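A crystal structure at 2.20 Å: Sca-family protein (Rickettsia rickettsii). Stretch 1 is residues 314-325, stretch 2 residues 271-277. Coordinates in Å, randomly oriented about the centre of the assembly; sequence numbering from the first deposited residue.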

ATOM      1  N   MET A 314       3.454 -10.656   0.204  1.00 24.14           N
ATOM      2  CA  MET A 314       2.274 -10.102   0.883  1.00 22.01           C
ATOM      3  C   MET A 314       1.083 -10.137  -0.046  1.00 25.34           C
ATOM      4  O   MET A 314       0.012 -10.548   0.378  1.00 26.05           O
ATOM      5  CB  MET A 314       2.540  -8.677   1.403  1.00 22.60           C
ATOM      6  CG  MET A 314       3.560  -8.641   2.511  1.00 24.64           C
ATOM      7  SD  MET A 314       3.902  -6.968   3.074  1.00 26.94           S
ATOM      8  CE  MET A 314       2.645  -6.808   4.379  1.00 23.90           C
ATOM      9  N   MET A 315       1.266  -9.760  -1.321  1.00 22.76           N
ATOM     10  CA  MET A 315       0.182  -9.820  -2.319  1.00 22.58           C
ATOM     11  C   MET A 315      -0.349 -11.260  -2.430  1.00 27.93           C
ATOM     12  O   MET A 315      -1.557 -11.467  -2.331  1.00 28.09           O
ATOM     13  CB  MET A 315       0.631  -9.277  -3.687  1.00 23.78           C
ATOM     14  CG  MET A 315       0.513  -7.756  -3.799  1.00 26.69           C
ATOM     15  SD  MET A 315      -1.137  -7.045  -3.407  1.00 29.47           S
ATOM     16  CE  MET A 315      -2.120  -7.780  -4.733  1.00 26.04           C
ATOM     17  N   LYS A 316       0.558 -12.247  -2.528  1.00 26.01           N
ATOM     18  CA  LYS A 316       0.211 -13.676  -2.570  1.00 27.26           C
ATOM     19  C   LYS A 316      -0.633 -14.134  -1.343  1.00 30.87           C
ATOM     20  O   LYS A 316      -1.656 -14.779  -1.530  1.00 31.50           O
ATOM     21  CB  LYS A 316       1.472 -14.544  -2.727  1.00 29.63           C
ATOM     22  CG  LYS A 316       1.212 -16.045  -2.960  1.00 45.15           C
ATOM     23  CD  LYS A 316       0.515 -16.333  -4.296  1.00 66.92           C
ATOM     24  CE  LYS A 316      -0.162 -17.690  -4.334  1.00 87.42           C
ATOM     25  NZ  LYS A 316      -0.966 -17.877  -5.576  1.00 96.42           N
ATOM     26  N   GLU A 317      -0.220 -13.785  -0.118  1.00 27.57           N
ATOM     27  CA  GLU A 317      -0.936 -14.144   1.117  1.00 27.25           C
ATOM     28  C   GLU A 317      -2.324 -13.460   1.193  1.00 27.97           C
ATOM     29  O   GLU A 317      -3.307 -14.114   1.549  1.00 27.01           O
ATOM     30  CB  GLU A 317      -0.065 -13.830   2.354  1.00 28.61           C
ATOM     31  CG  GLU A 317      -0.650 -14.216   3.708  1.00 29.97           C
ATOM     32  CD  GLU A 317      -0.862 -15.689   3.997  1.00 47.48           C
ATOM     33  OE1 GLU A 317      -0.399 -16.534   3.199  1.00 34.90           O
ATOM     34  OE2 GLU A 317      -1.502 -16.001   5.028  1.00 41.72           O
ATOM     35  N   VAL A 318      -2.398 -12.166   0.826  1.00 24.10           N
ATOM     36  CA  VAL A 318      -3.632 -11.378   0.778  1.00 23.19           C
ATOM     37  C   VAL A 318      -4.653 -12.074  -0.150  1.00 31.30           C
ATOM     38  O   VAL A 318      -5.807 -12.272   0.250  1.00 32.91           O
ATOM     39  CB  VAL A 318      -3.382  -9.884   0.396  1.00 25.40           C
ATOM     40  CG1 VAL A 318      -4.682  -9.162  -0.005  1.00 24.42           C
ATOM     41  CG2 VAL A 318      -2.678  -9.131   1.526  1.00 24.14           C
ATOM     42  N   GLU A 319      -4.219 -12.466  -1.362  1.00 28.66           N
ATOM     43  CA  GLU A 319      -5.067 -13.148  -2.354  1.00 28.19           C
ATOM     44  C   GLU A 319      -5.555 -14.505  -1.844  1.00 31.06           C
ATOM     45  O   GLU A 319      -6.739 -14.791  -1.961  1.00 27.27           O
ATOM     46  CB  GLU A 319      -4.339 -13.302  -3.693  1.00 29.38           C
ATOM     47  CG  GLU A 319      -4.164 -11.974  -4.433  1.00 38.32           C
ATOM     48  CD  GLU A 319      -3.132 -11.935  -5.550  1.00 62.61           C
ATOM     49  OE1 GLU A 319      -2.452 -12.962  -5.791  1.00 56.25           O
ATOM     50  OE2 GLU A 319      -2.988 -10.857  -6.174  1.00 56.13           O
ATOM     51  N   LEU A 320      -4.664 -15.296  -1.200  1.00 30.87           N
ATOM     52  CA  LEU A 320      -5.035 -16.594  -0.622  1.00 32.43           C
ATOM     53  C   LEU A 320      -6.085 -16.420   0.499  1.00 35.87           C
ATOM     54  O   LEU A 320      -6.935 -17.291   0.677  1.00 36.86           O
ATOM     55  CB  LEU A 320      -3.800 -17.359  -0.119  1.00 33.29           C
ATOM     56  CG  LEU A 320      -2.892 -17.965  -1.212  1.00 40.20           C
ATOM     57  CD1 LEU A 320      -1.528 -18.379  -0.635  1.00 40.92           C
ATOM     58  CD2 LEU A 320      -3.553 -19.191  -1.888  1.00 44.15           C
ATOM     59  N   ASN A 321      -6.057 -15.257   1.194  1.00 29.69           N
ATOM     60  CA  ASN A 321      -6.973 -14.936   2.290  1.00 28.62           C
ATOM     61  C   ASN A 321      -8.170 -14.107   1.830  1.00 32.33           C
ATOM     62  O   ASN A 321      -8.847 -13.485   2.650  1.00 32.63           O
ATOM     63  CB  ASN A 321      -6.218 -14.293   3.460  1.00 24.03           C
ATOM     64  CG  ASN A 321      -5.241 -15.237   4.112  1.00 38.29           C
ATOM     65  OD1 ASN A 321      -5.403 -16.448   4.076  1.00 39.81           O
ATOM     66  ND2 ASN A 321      -4.188 -14.715   4.687  1.00 30.18           N
ATOM     67  N   GLN A 322      -8.443 -14.137   0.509  1.00 29.96           N
ATOM     68  CA  GLN A 322      -9.584 -13.505  -0.169  1.00 29.72           C
ATOM     69  C   GLN A 322      -9.617 -11.979  -0.039  1.00 32.25           C
ATOM     70  O   GLN A 322     -10.697 -11.391   0.017  1.00 31.50           O
ATOM     71  CB  GLN A 322     -10.927 -14.125   0.304  1.00 31.81           C
ATOM     72  CG  GLN A 322     -11.010 -15.657   0.245  1.00 48.53           C
ATOM     73  CD  GLN A 322     -10.628 -16.209  -1.103  1.00 75.11           C
ATOM     74  OE1 GLN A 322      -9.578 -16.840  -1.260  1.00 75.39           O
ATOM     75  NE2 GLN A 322     -11.450 -15.947  -2.115  1.00 66.94           N
ATOM     76  N   GLY A 323      -8.446 -11.355  -0.002  1.00 27.01           N
ATOM     77  CA  GLY A 323      -8.356  -9.904   0.084  1.00 25.53           C
ATOM     78  C   GLY A 323      -8.760  -9.234  -1.214  1.00 27.75           C
ATOM     79  O   GLY A 323      -8.878  -9.878  -2.254  1.00 26.13           O
ATOM     80  N   GLN A 324      -8.973  -7.928  -1.162  1.00 26.31           N
ATOM     81  CA  GLN A 324      -9.405  -7.158  -2.321  1.00 25.51           C
ATOM     82  C   GLN A 324      -8.281  -6.433  -3.044  1.00 28.94           C
ATOM     83  O   GLN A 324      -8.501  -5.910  -4.138  1.00 28.22           O
ATOM     84  CB  GLN A 324     -10.482  -6.184  -1.888  1.00 26.63           C
ATOM     85  CG  GLN A 324     -11.746  -6.886  -1.397  1.00 24.40           C
ATOM     86  CD  GLN A 324     -12.747  -5.889  -0.887  1.00 30.34           C
ATOM     87  OE1 GLN A 324     -12.632  -4.670  -1.087  1.00 28.71           O
ATOM     88  NE2 GLN A 324     -13.716  -6.370  -0.157  1.00 25.22           N
ATOM     89  N   SER A 325      -7.084  -6.385  -2.441  1.00 24.46           N
ATOM     90  CA  SER A 325      -5.943  -5.707  -3.050  1.00 24.31           C
ATOM     91  C   SER A 325      -5.655  -6.236  -4.439  1.00 28.63           C
ATOM     92  O   SER A 325      -5.725  -7.453  -4.684  1.00 26.49           O
ATOM     93  CB  SER A 325      -4.689  -5.884  -2.197  1.00 27.54           C
ATOM     94  OG  SER A 325      -4.780  -5.045  -1.063  1.00 34.30           O
TER
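Stretch 2 271-277: PQLKEIS

Stretch 2 is a β-strand, 271-277, laid across the end of the helix that runs through L320; the N-to-C directions differ by 106° and the axes approach to 6.8 Å. The register centres on V318 and K274, whose CA atoms lie 5.0 Å apart.

The apolar layer is shared: M314, M315 and V318 on the helix pack against L273 and I276 on the strand. V318 CG2 packs 3.8 Å from L273 CG and 4.0 Å from I276 CG2. M314 touches the same two residues, CB to L273 CD2 at 3.9 Å and CE to I276 CG2 at 3.7 Å, while M315 SD reaches I276 CD1 at 3.6 Å.

Direct hydrogen bonds between the stretches begin just past the helix. N321, the first residue to leave helical geometry, donates from ND2 to L273 O (2.7 Å, nearly linear) and to E317 OE2 (3.0 Å), so one amide serves both strand and helix. E275 then receives the following loop: its OE2 accepts from Q324 N and its OE1 from S325 N, each at 2.8 Å. G323 lets the loop pass close, with its CA 3.4 Å from K274 O; an ideal CB there would clash with that oxygen and with V318 CG1.

Two waters complete the seam. One accepts from L273 N and donates to E317 OE2; the other donates to K274 O and N321 O.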

ATOM      1  N   PRO A 271      -2.625 -13.803  14.115  1.00 38.10           N
ATOM      2  CA  PRO A 271      -2.908 -12.747  13.118  1.00 36.41           C
ATOM      3  C   PRO A 271      -2.669 -13.283  11.712  1.00 40.24           C
ATOM      4  O   PRO A 271      -1.675 -13.970  11.465  1.00 39.14           O
ATOM      5  CB  PRO A 271      -1.910 -11.632  13.464  1.00 37.22           C
ATOM      6  CG  PRO A 271      -1.442 -11.936  14.855  1.00 42.88           C
ATOM      7  CD  PRO A 271      -1.504 -13.421  15.002  1.00 39.22           C
ATOM      8  N   GLN A 272      -3.637 -13.045  10.827  1.00 35.76           N
ATOM      9  CA  GLN A 272      -3.610 -13.509   9.443  1.00 35.18           C
ATOM     10  C   GLN A 272      -3.636 -12.294   8.517  1.00 34.50           C
ATOM     11  O   GLN A 272      -4.522 -11.452   8.656  1.00 32.31           O
ATOM     12  CB  GLN A 272      -4.829 -14.418   9.183  1.00 37.67           C
ATOM     13  CG  GLN A 272      -4.732 -15.210   7.896  1.00 62.54           C
ATOM     14  CD  GLN A 272      -5.674 -16.383   7.881  1.00 88.93           C
ATOM     15  OE1 GLN A 272      -6.895 -16.240   7.995  1.00 85.57           O
ATOM     16  NE2 GLN A 272      -5.123 -17.572   7.706  1.00 82.58           N
ATOM     17  N   LEU A 273      -2.676 -12.208   7.572  1.00 28.81           N
ATOM     18  CA  LEU A 273      -2.611 -11.088   6.639  1.00 26.94           C
ATOM     19  C   LEU A 273      -3.811 -11.108   5.687  1.00 29.80           C
ATOM     20  O   LEU A 273      -3.931 -12.008   4.857  1.00 30.89           O
ATOM     21  CB  LEU A 273      -1.267 -11.077   5.903  1.00 25.86           C
ATOM     22  CG  LEU A 273      -1.018  -9.937   4.883  1.00 27.88           C
ATOM     23  CD1 LEU A 273      -1.128  -8.539   5.537  1.00 24.82           C
ATOM     24  CD2 LEU A 273       0.351 -10.112   4.237  1.00 27.42           C
ATOM     25  N   LYS A 274      -4.721 -10.125   5.843  1.00 23.63           N
ATOM     26  CA  LYS A 274      -5.958 -10.061   5.051  1.00 23.60           C
ATOM     27  C   LYS A 274      -5.912  -9.011   3.963  1.00 27.87           C
ATOM     28  O   LYS A 274      -6.645  -9.097   2.969  1.00 25.92           O
ATOM     29  CB  LYS A 274      -7.169  -9.758   5.991  1.00 25.96           C
ATOM     30  CG  LYS A 274      -7.399 -10.816   7.098  1.00 32.52           C
ATOM     31  CD  LYS A 274      -8.047 -12.085   6.577  1.00 35.68           C
ATOM     32  CE  LYS A 274      -8.177 -13.136   7.647  1.00 66.87           C
ATOM     33  NZ  LYS A 274      -8.774 -14.385   7.104  1.00 84.24           N
ATOM     34  N   GLU A 275      -5.115  -7.965   4.188  1.00 25.78           N
ATOM     35  CA  GLU A 275      -5.118  -6.838   3.262  1.00 24.71           C
ATOM     36  C   GLU A 275      -3.891  -6.004   3.424  1.00 26.88           C
ATOM     37  O   GLU A 275      -3.277  -5.983   4.489  1.00 26.64           O
ATOM     38  CB  GLU A 275      -6.354  -5.962   3.582  1.00 25.94           C
ATOM     39  CG  GLU A 275      -6.959  -5.224   2.408  1.00 36.14           C
ATOM     40  CD  GLU A 275      -7.418  -6.101   1.255  1.00 37.58           C
ATOM     41  OE1 GLU A 275      -6.612  -6.313   0.329  1.00 28.59           O
ATOM     42  OE2 GLU A 275      -8.563  -6.595   1.281  1.00 32.04           O
ATOM     43  N   ILE A 276      -3.536  -5.310   2.351  1.00 23.18           N
ATOM     44  CA  ILE A 276      -2.482  -4.304   2.308  1.00 21.93           C
ATOM     45  C   ILE A 276      -3.021  -3.139   1.490  1.00 26.10           C
ATOM     46  O   ILE A 276      -4.036  -3.285   0.798  1.00 25.48           O
ATOM     47  CB  ILE A 276      -1.114  -4.811   1.763  1.00 23.93           C
ATOM     48  CG1 ILE A 276      -1.206  -5.217   0.245  1.00 23.26           C
ATOM     49  CG2 ILE A 276      -0.514  -5.922   2.651  1.00 23.18           C
ATOM     50  CD1 ILE A 276       0.185  -5.474  -0.443  1.00 25.34           C
ATOM     51  N   SER A 277      -2.356  -1.992   1.559  1.00 23.10           N
ATOM     52  CA  SER A 277      -2.692  -0.855   0.700  1.00 22.59           C
ATOM     53  C   SER A 277      -1.478   0.017   0.534  1.00 24.74           C
ATOM     54  O   SER A 277      -0.564  -0.015   1.361  1.00 23.65           O
ATOM     55  CB  SER A 277      -3.870  -0.046   1.252  1.00 24.27           C
ATOM     56  OG  SER A 277      -3.475   0.965   2.166  1.00 22.88           O
TER
HETATM   57  O   HOH W   1      -1.051 -14.534   7.173  1.00 31.30           O
HETATM   58  O   HOH W   2      -8.955 -10.843   3.361  1.00 35.53           O